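Local coordinates for cellulose binding protein (Clavibacter michiganensis, PDB 4JJO), which forms the two-domain expansin module of a longer, probably cellulose-hydrolysing protein, and is thought to bind cell-wall polysaccharide and loosen plant cell walls, at residues F51-P57 / P96-V102; G56-V61 / A83-D89. All blocks are in the same frame, centred on the assembly; numbering follows the deposited sequence.

Contact 1 of 2, residues F51-P57 / P96-V102; sequences FLDVTGP and PISYVTV
Strands 51-56 and 96-101 run antiparallel as neighbours in the six-stranded double-psi beta-barrel, their axes 4.6 Å apart at 158°. The backbone is extended; Asp53-Val100 and Thr55-Ser98 are hydrogen-bonded pairs, Leu52-Thr101 and Val54-Tyr99 non-hydrogen-bonded ones. Five backbone hydrogen bonds hold the ladder: Val102 N to Phe51 O (2.8 Å), Asp53 N to Val100 O (3.0 Å), Val100 N to Asp53 O (3.3 Å), Thr55 N to Ser98 O (2.7 Å) and Ser98 N to Thr55 O (2.9 Å). A water links Phe51 N (2.9 Å) to Val102 O (2.6 Å). On one face, Leu52 CD1 meets Tyr99 CD1 (4.1 Å) and Val54 CG2 meets Tyr99 CB (4.0 Å), with chi1 p for Tyr99; all three touch Leu77 of strand 76-80. The other face carries Asp53, Thr55, Ser98 and Val100; Asp53 forms a salt bridge with Arg62, while Val102 CG2 lies 3.6 Å from Asp53 CG. The main chain thus fixes the register, with apolar packing on the Leu77 side and a more polar opposite face.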
loop_
_atom_site.group_PDB
_atom_site.type_symbol
_atom_site.label_atom_id
_atom_site.label_comp_id
_atom_site.label_asym_id
_atom_site.label_seq_id
_atom_site.Cartn_x
_atom_site.Cartn_y
_atom_site.Cartn_z
ATOM N N PHE A 51 -7.388 1.371 -0.333
ATOM C CA PHE A 51 -8.392 0.615 -1.064
ATOM C C PHE A 51 -9.401 1.539 -1.723
ATOM O O PHE A 51 -9.774 2.571 -1.166
ATOM C CB PHE A 51 -9.109 -0.350 -0.120
ATOM C CG PHE A 51 -8.256 -1.502 0.331
ATOM C CD1 PHE A 51 -8.403 -2.755 -0.236
ATOM C CD2 PHE A 51 -7.299 -1.329 1.314
ATOM C CE1 PHE A 51 -7.617 -3.815 0.172
ATOM C CE2 PHE A 51 -6.508 -2.386 1.728
ATOM C CZ PHE A 51 -6.668 -3.631 1.156
ATOM N N LEU A 52 -9.828 1.161 -2.924
ATOM C CA LEU A 52 -10.879 1.872 -3.634
ATOM C C LEU A 52 -12.114 0.992 -3.717
ATOM O O LEU A 52 -12.006 -0.201 -3.996
ATOM C CB LEU A 52 -10.439 2.210 -5.061
ATOM C CG LEU A 52 -9.101 2.920 -5.260
ATOM C CD1 LEU A 52 -8.835 3.110 -6.751
ATOM C CD2 LEU A 52 -9.083 4.247 -4.537
ATOM N N ASP A 53 -13.283 1.573 -3.467
ATOM C CA ASP A 53 -14.535 0.914 -3.816
ATOM C C ASP A 53 -14.975 1.435 -5.172
ATOM O O ASP A 53 -15.347 2.600 -5.309
ATOM C CB ASP A 53 -15.619 1.158 -2.764
ATOM C CG ASP A 53 -15.560 0.158 -1.632
ATOM O OD1 ASP A 53 -14.900 -0.888 -1.806
ATOM O OD2 ASP A 53 -16.174 0.408 -0.574
ATOM N N VAL A 54 -14.918 0.561 -6.172
ATOM C CA VAL A 54 -15.184 0.939 -7.553
ATOM C C VAL A 54 -16.558 0.451 -7.983
ATOM O O VAL A 54 -16.851 -0.741 -7.903
ATOM C CB VAL A 54 -14.132 0.332 -8.497
ATOM C CG1 VAL A 54 -14.358 0.806 -9.919
ATOM C CG2 VAL A 54 -12.730 0.693 -8.031
ATOM N N THR A 55 -17.395 1.378 -8.439
ATOM C CA THR A 55 -18.722 1.038 -8.930
ATOM C C THR A 55 -18.739 1.045 -10.453
ATOM O O THR A 55 -18.407 2.046 -11.088
ATOM C CB THR A 55 -19.786 2.019 -8.413
ATOM O OG1 THR A 55 -19.842 1.955 -6.982
ATOM C CG2 THR A 55 -21.152 1.674 -8.985
ATOM N N GLY A 56 -19.124 -0.085 -11.030
ATOM C CA GLY A 56 -19.258 -0.201 -12.467
ATOM C C GLY A 56 -20.619 -0.754 -12.833
ATOM O O GLY A 56 -21.506 -0.840 -11.985
ATOM N N PRO A 57 -20.790 -1.147 -14.103
ATOM C CA PRO A 57 -22.070 -1.621 -14.641
ATOM C C PRO A 57 -22.758 -2.684 -13.778
ATOM O O PRO A 57 -23.954 -2.576 -13.510
ATOM C CB PRO A 57 -21.679 -2.216 -15.996
ATOM C CG PRO A 57 -20.444 -1.508 -16.385
ATOM C CD PRO A 57 -19.720 -1.168 -15.116
ATOM N N PRO A 96 -17.329 2.512 -17.992
ATOM C CA PRO A 96 -17.454 3.691 -17.135
ATOM C C PRO A 96 -17.570 3.273 -15.679
ATOM O O PRO A 96 -18.218 2.267 -15.375
ATOM C CB PRO A 96 -18.749 4.343 -17.622
ATOM C CG PRO A 96 -19.549 3.233 -18.175
ATOM C CD PRO A 96 -18.593 2.180 -18.672
ATOM N N ILE A 97 -16.944 4.033 -14.791
ATOM C CA ILE A 97 -16.943 3.709 -13.374
ATOM C C ILE A 97 -17.044 4.974 -12.537
ATOM O O ILE A 97 -16.847 6.086 -13.035
ATOM C CB ILE A 97 -15.645 2.982 -12.960
ATOM C CG1 ILE A 97 -14.433 3.870 -13.241
ATOM C CG2 ILE A 97 -15.503 1.660 -13.697
ATOM C CD1 ILE A 97 -13.179 3.440 -12.524
ATOM N N SER A 98 -17.375 4.795 -11.264
ATOM C CA SER A 98 -17.190 5.831 -10.264
ATOM C C SER A 98 -16.478 5.174 -9.087
ATOM O O SER A 98 -16.651 3.979 -8.850
ATOM C CB SER A 98 -18.529 6.417 -9.823
ATOM O OG SER A 98 -19.232 5.503 -9.002
ATOM N N TYR A 99 -15.665 5.927 -8.359
ATOM C CA TYR A 99 -14.971 5.333 -7.221
ATOM C C TYR A 99 -14.642 6.298 -6.094
ATOM O O TYR A 99 -14.573 7.513 -6.277
ATOM C CB TYR A 99 -13.698 4.599 -7.666
ATOM C CG TYR A 99 -12.660 5.451 -8.364
ATOM C CD1 TYR A 99 -11.598 5.996 -7.660
ATOM C CD2 TYR A 99 -12.728 5.686 -9.733
ATOM C CE1 TYR A 99 -10.636 6.761 -8.293
ATOM C CE2 TYR A 99 -11.769 6.451 -10.376
ATOM C CZ TYR A 99 -10.725 6.985 -9.650
ATOM O OH TYR A 99 -9.770 7.748 -10.282
ATOM N N VAL A 100 -14.455 5.714 -4.918
ATOM C CA VAL A 100 -14.050 6.444 -3.728
ATOM C C VAL A 100 -12.916 5.690 -3.059
ATOM O O VAL A 100 -12.796 4.474 -3.208
ATOM C CB VAL A 100 -15.200 6.559 -2.708
ATOM C CG1 VAL A 100 -16.294 7.470 -3.229
ATOM C CG2 VAL A 100 -15.750 5.179 -2.372
ATOM N N THR A 101 -12.082 6.416 -2.327
ATOM C CA THR A 101 -11.106 5.788 -1.451
ATOM C C THR A 101 -11.803 5.389 -0.159
ATOM O O THR A 101 -12.531 6.183 0.437
ATOM C CB THR A 101 -9.936 6.729 -1.136
ATOM O OG1 THR A 101 -9.169 6.956 -2.325
ATOM C CG2 THR A 101 -9.034 6.125 -0.072
ATOM N N VAL A 102 -11.578 4.153 0.267
ATOM C CA VAL A 102 -12.208 3.630 1.468
ATOM C C VAL A 102 -11.512 4.157 2.712
ATOM O O VAL A 102 -10.287 4.099 2.820
ATOM C CB VAL A 102 -12.155 2.091 1.500
ATOM C CG1 VAL A 102 -12.776 1.565 2.785
ATOM C CG2 VAL A 102 -12.851 1.503 0.282
HETATM O O HOH W 1 -8.098 2.936 2.003
#

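Contact 2 of 2, residues G56-V61 / A83-D89; sequences GPKGTV and AFRALGD
This is a hairpin turn packed against the C-terminal end of a short helix, at one end of the beta-barrel. Gly56-Pro57-Lys58-Gly59 forms a type I turn between strands 51-56 and 59-69: Pro57 has phi/psi -49/-47 and Lys58 -91/-15, with Gly56 N bonded to Gly59 O (2.8 Å) and Gly59 N to Gly56 O (3.3 Å). Gly59, at 156/-145, adopts angles that exclude a beta-carbon, and one on Gly56 would clash with Pro57 CD.

Helix 83-87 runs at 162° to strand 59-61, with 8.2 Å between their axes. Its last turn ends at Gly88, whose N bonds to Phe84 O (2.9 Å). The turn meets that end through one direct hydrogen bond, Lys58 N to Leu87 O (2.9 Å, 147°); Pro57 CD also lies 3.2 Å from Leu87 O. The Lys58 side chain (m, then t throughout) stretches past Gly88, CE to C 3.9 Å, and NZ binds two waters at 2.9 and 2.7 Å, which donate respectively to Asp89 OD1 and Arg85 O, each over 2.7 Å; Asp89 OD2 accepts a hydrogen bond from Asn91 N.

Leu87 (m, t) supplies the main apolar surface: its CD2 reaches Gly59 O (3.3 Å) and Gly56 N (3.8 Å), and its CG lies 3.8 Å from CG1 of Val61 (chi1 p), which also approaches Ala83 CB (4.3 Å). Around this core, Met33 touches Val61 and Ala83, while Ile95, opening strand 95-101, packs on Pro57, Phe84 and Leu87.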
loop_
_atom_site.group_PDB
_atom_site.type_symbol
_atom_site.label_atom_id
_atom_site.label_comp_id
_atom_site.label_asym_id
_atom_site.label_seq_id
_atom_site.Cartn_x
_atom_site.Cartn_y
_atom_site.Cartn_z
ATOM N N GLY A 56 -19.124 -0.085 -11.030
ATOM C CA GLY A 56 -19.258 -0.201 -12.467
ATOM C C GLY A 56 -20.619 -0.754 -12.833
ATOM O O GLY A 56 -21.506 -0.840 -11.985
ATOM N N PRO A 57 -20.790 -1.147 -14.103
ATOM C CA PRO A 57 -22.070 -1.621 -14.641
ATOM C C PRO A 57 -22.758 -2.684 -13.778
ATOM O O PRO A 57 -23.954 -2.576 -13.510
ATOM C CB PRO A 57 -21.679 -2.216 -15.996
ATOM C CG PRO A 57 -20.444 -1.508 -16.385
ATOM C CD PRO A 57 -19.720 -1.168 -15.116
ATOM N N LYS A 58 -22.006 -3.690 -13.344
ATOM C CA LYS A 58 -22.592 -4.861 -12.693
ATOM C C LYS A 58 -22.689 -4.746 -11.177
ATOM O O LYS A 58 -23.398 -5.522 -10.540
ATOM C CB LYS A 58 -21.804 -6.115 -13.069
ATOM C CG LYS A 58 -21.975 -6.488 -14.526
ATOM C CD LYS A 58 -21.237 -7.756 -14.905
ATOM C CE LYS A 58 -21.456 -8.065 -16.376
ATOM N NZ LYS A 58 -20.835 -9.345 -16.800
ATOM N N GLY A 59 -21.982 -3.783 -10.599
ATOM C CA GLY A 59 -22.007 -3.597 -9.160
ATOM C C GLY A 59 -20.775 -2.887 -8.645
ATOM O O GLY A 59 -20.222 -2.014 -9.309
ATOM N N THR A 60 -20.340 -3.275 -7.450
ATOM C CA THR A 60 -19.219 -2.616 -6.794
ATOM C C THR A 60 -18.220 -3.629 -6.256
ATOM O O THR A 60 -18.601 -4.626 -5.644
ATOM C CB THR A 60 -19.701 -1.736 -5.629
ATOM O OG1 THR A 60 -20.612 -0.746 -6.120
ATOM C CG2 THR A 60 -18.525 -1.048 -4.952
ATOM N N VAL A 61 -16.939 -3.365 -6.492
ATOM C CA VAL A 61 -15.872 -4.217 -5.985
ATOM C C VAL A 61 -14.815 -3.373 -5.283
ATOM O O VAL A 61 -14.595 -2.214 -5.634
ATOM C CB VAL A 61 -15.207 -5.022 -7.118
ATOM C CG1 VAL A 61 -14.433 -4.099 -8.048
ATOM C CG2 VAL A 61 -14.294 -6.094 -6.546
ATOM N N ALA A 83 -11.016 -7.916 -11.180
ATOM C CA ALA A 83 -11.876 -6.826 -10.742
ATOM C C ALA A 83 -12.716 -6.322 -11.911
ATOM O O ALA A 83 -13.905 -6.039 -11.762
ATOM C CB ALA A 83 -11.046 -5.695 -10.156
ATOM N N PHE A 84 -12.091 -6.221 -13.076
ATOM C CA PHE A 84 -12.774 -5.751 -14.277
ATOM C C PHE A 84 -13.924 -6.676 -14.672
ATOM O O PHE A 84 -14.997 -6.208 -15.058
ATOM C CB PHE A 84 -11.777 -5.631 -15.428
ATOM C CG PHE A 84 -12.338 -4.963 -16.649
ATOM C CD1 PHE A 84 -12.085 -3.625 -16.900
ATOM C CD2 PHE A 84 -13.116 -5.670 -17.539
ATOM C CE1 PHE A 84 -12.595 -3.011 -18.021
ATOM C CE2 PHE A 84 -13.633 -5.058 -18.662
ATOM C CZ PHE A 84 -13.373 -3.726 -18.902
ATOM N N ARG A 85 -13.704 -7.985 -14.571
ATOM C CA ARG A 85 -14.733 -8.959 -14.928
ATOM C C ARG A 85 -15.918 -8.892 -13.972
ATOM O O ARG A 85 -17.049 -9.192 -14.350
ATOM C CB ARG A 85 -14.168 -10.381 -14.929
ATOM C CG ARG A 85 -13.159 -10.653 -16.021
ATOM C CD ARG A 85 -13.091 -12.134 -16.342
ATOM N NE ARG A 85 -11.989 -12.438 -17.248
ATOM C CZ ARG A 85 -10.770 -12.810 -16.863
ATOM N NH1 ARG A 85 -10.470 -12.942 -15.575
ATOM N NH2 ARG A 85 -9.843 -13.057 -17.777
ATOM N N ALA A 86 -15.650 -8.508 -12.729
ATOM C CA ALA A 86 -16.698 -8.428 -11.722
ATOM C C ALA A 86 -17.607 -7.240 -12.002
ATOM O O ALA A 86 -18.795 -7.264 -11.678
ATOM C CB ALA A 86 -16.087 -8.308 -10.342
ATOM N N LEU A 87 -17.040 -6.203 -12.610
ATOM C CA LEU A 87 -17.773 -4.977 -12.886
ATOM C C LEU A 87 -18.419 -4.953 -14.267
ATOM O O LEU A 87 -19.434 -4.288 -14.459
ATOM C CB LEU A 87 -16.838 -3.776 -12.751
ATOM C CG LEU A 87 -16.286 -3.508 -11.353
ATOM C CD1 LEU A 87 -15.415 -2.269 -11.358
ATOM C CD2 LEU A 87 -17.423 -3.364 -10.359
ATOM N N GLY A 88 -17.836 -5.668 -15.226
ATOM C CA GLY A 88 -18.302 -5.601 -16.600
ATOM C C GLY A 88 -17.938 -6.822 -17.421
ATOM O O GLY A 88 -17.270 -7.736 -16.937
ATOM N N ASP A 89 -18.383 -6.835 -18.674
ATOM C CA ASP A 89 -18.026 -7.905 -19.593
ATOM C C ASP A 89 -16.542 -7.799 -19.911
ATOM O O ASP A 89 -16.044 -6.720 -20.231
ATOM C CB ASP A 89 -18.848 -7.810 -20.879
ATOM C CG ASP A 89 -18.763 -9.070 -21.722
ATOM O OD1 ASP A 89 -19.706 -9.888 -21.666
ATOM O OD2 ASP A 89 -17.753 -9.247 -22.438
HETATM O O HOH W 2 -21.436 -9.934 -19.598
HETATM O O HOH W 3 -18.487 -10.560 -16.209
#

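Both contacts belong to the N-terminal double-psi beta-barrel domain, with centres about 10 Å apart; their strands belong to the closed barrel sheet, not to the separate antiparallel sheet that follows it in the chain. Along the chain the order is 51-57, 56-61, 83-89, 96-102, so the pair behind contact 2 falls within the span bracketed by contact 1, and both include Gly56 and Pro57. The hairpin of strands 51-56 and 59-69 joins them: Val54 N lies 2.8 Å from Val61 O and Thr55 OG1 2.9 Å from Thr60 OG1, both probable hydrogen bonds, while Val54 CG1 packs 3.6 Å from Leu87 CD1. The hairpin thus pairs with strand 95-101 along one edge and rests its turn on helix 81-87.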